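Local coordinates for ADP-ribosylation factor-binding protein GGA1 (Saccharomyces cerevisiae, PDB 5CN2) that may help regulate trans-Golgi membrane traffic as a full-length ARF1- and ARF2-binding protein, represented here by its C-terminal GAE (gamma-adaptin ear) domain, at residues T50-L55 with Q67-N72. Residues are numbered along the deposited sequence; the frame is centred on the assembly and turned at random.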
# COMPACT_ATOMS: atom_id res chain seq x y z
N THR A 50 12.78 -1.82 9.95
CA THR A 50 12.20 -2.82 10.83
C THR A 50 10.85 -2.37 11.34
O THR A 50 10.51 -1.17 11.29
CB THR A 50 13.10 -3.07 12.09
OG1 THR A 50 13.31 -1.82 12.80
CG2 THR A 50 14.43 -3.67 11.69
N ASN A 51 10.10 -3.34 11.83
CA ASN A 51 8.78 -3.11 12.44
C ASN A 51 7.79 -2.41 11.51
O ASN A 51 6.94 -1.62 11.98
CB ASN A 51 8.93 -2.33 13.75
CG ASN A 51 9.82 -3.04 14.77
OD1 ASN A 51 9.81 -4.25 14.88
ND2 ASN A 51 10.58 -2.26 15.53
N PHE A 52 7.87 -2.70 10.21
CA PHE A 52 7.01 -2.03 9.25
C PHE A 52 5.57 -2.45 9.40
O PHE A 52 5.28 -3.63 9.55
CB PHE A 52 7.42 -2.31 7.81
CG PHE A 52 6.59 -1.55 6.82
CD1 PHE A 52 6.94 -0.25 6.46
CD2 PHE A 52 5.42 -2.08 6.33
CE1 PHE A 52 6.14 0.48 5.59
CE2 PHE A 52 4.62 -1.36 5.47
CZ PHE A 52 4.99 -0.08 5.09
N ALA A 53 4.65 -1.49 9.27
CA ALA A 53 3.24 -1.83 9.17
C ALA A 53 2.45 -0.75 8.50
O ALA A 53 2.61 0.42 8.80
CB ALA A 53 2.68 -2.06 10.59
N LEU A 54 1.54 -1.17 7.62
CA LEU A 54 0.63 -0.29 6.93
C LEU A 54 -0.75 -0.45 7.51
O LEU A 54 -1.20 -1.57 7.71
CB LEU A 54 0.54 -0.63 5.44
CG LEU A 54 -0.29 0.38 4.62
CD1 LEU A 54 0.63 1.45 4.04
CD2 LEU A 54 -1.08 -0.32 3.53
N LEU A 55 -1.42 0.68 7.77
CA LEU A 55 -2.77 0.68 8.27
C LEU A 55 -3.63 1.38 7.25
O LEU A 55 -3.20 2.34 6.61
CB LEU A 55 -2.89 1.39 9.62
CG LEU A 55 -2.35 0.70 10.86
CD1 LEU A 55 -0.86 0.47 10.78
CD2 LEU A 55 -2.66 1.53 12.10
N GLN A 67 -5.18 -8.64 3.54
CA GLN A 67 -4.44 -9.81 3.92
C GLN A 67 -3.14 -9.43 4.58
O GLN A 67 -2.63 -8.35 4.36
CB GLN A 67 -4.14 -10.68 2.71
CG GLN A 67 -5.36 -11.46 2.24
CD GLN A 67 -5.04 -12.25 1.00
OE1 GLN A 67 -4.08 -13.03 0.99
NE2 GLN A 67 -5.82 -12.06 -0.07
N PRO A 68 -2.60 -10.32 5.39
CA PRO A 68 -1.40 -9.93 6.11
C PRO A 68 -0.17 -9.75 5.19
O PRO A 68 -0.05 -10.38 4.13
CB PRO A 68 -1.17 -11.09 7.08
CG PRO A 68 -1.84 -12.26 6.44
CD PRO A 68 -2.96 -11.74 5.60
N GLN A 69 0.72 -8.88 5.62
CA GLN A 69 1.95 -8.66 4.90
C GLN A 69 2.89 -9.83 5.05
O GLN A 69 2.83 -10.57 6.04
CB GLN A 69 2.60 -7.37 5.35
CG GLN A 69 2.98 -7.29 6.80
CD GLN A 69 3.58 -5.95 7.18
OE1 GLN A 69 4.15 -5.79 8.26
NE2 GLN A 69 3.46 -4.97 6.31
N SER A 70 3.75 -10.01 4.05
CA SER A 70 4.60 -11.19 3.93
C SER A 70 5.67 -11.16 5.01
O SER A 70 6.16 -12.19 5.41
CB SER A 70 5.24 -11.27 2.55
OG SER A 70 6.07 -10.14 2.29
N GLY A 71 6.00 -9.96 5.48
CA GLY A 71 7.02 -9.76 6.49
C GLY A 71 6.92 -8.34 6.97
O GLY A 71 6.04 -7.61 6.56
N ASN A 72 7.82 -7.95 7.86
CA ASN A 72 7.83 -6.59 8.41
C ASN A 72 9.22 -5.95 8.49
O ASN A 72 9.42 -4.92 9.14
CB ASN A 72 7.11 -6.58 9.77
CG ASN A 72 7.93 -7.17 10.92
OD1 ASN A 72 7.58 -6.92 12.07
ND2 ASN A 72 9.01 -7.92 10.65
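F52 is bonded at its backbone N by N72 and met at its ring by Q69. The amide N of F52 donates to the carbonyl O of N72 at 2.9 Å. The same carbonyl O sits 3.5 Å from F52 CB, while N72 CB lies 3.5 Å from F52 O, so N72 lies close against the F52 backbone. Q69 holds CG between its backbone N and carbonyl carbon (chi1 61°) and runs extended from there, which carries its amide across to F52. A terminal atom of that amide, modelled as NE2, lies at the edge of the F52 ring near its plane, 3.5 Å from CD2, with ring and amide planes 30° apart. The other, modelled as OE1, is 2.8 Å from F52 O and 3.1 Å from G71 O, an implausible place for an oxygen. The amide is probably flipped in the model; turned over, it would bring its NH2 to the two carbonyls and its oxygen to the ring edge. An alanine here would probably leave the F52 carbonyl without this polar neighbour and open a gap beside the ring edge. With CG anti to its backbone N (chi1 -176°), F52 sends its buried ring inward to meet Y41, A105 and Y107. The contact thus ties edge strand 52-56, paired with 99-109, to the loop between strands 63-66 and 78-89, joining the two sheets of the ear-domain beta sandwich.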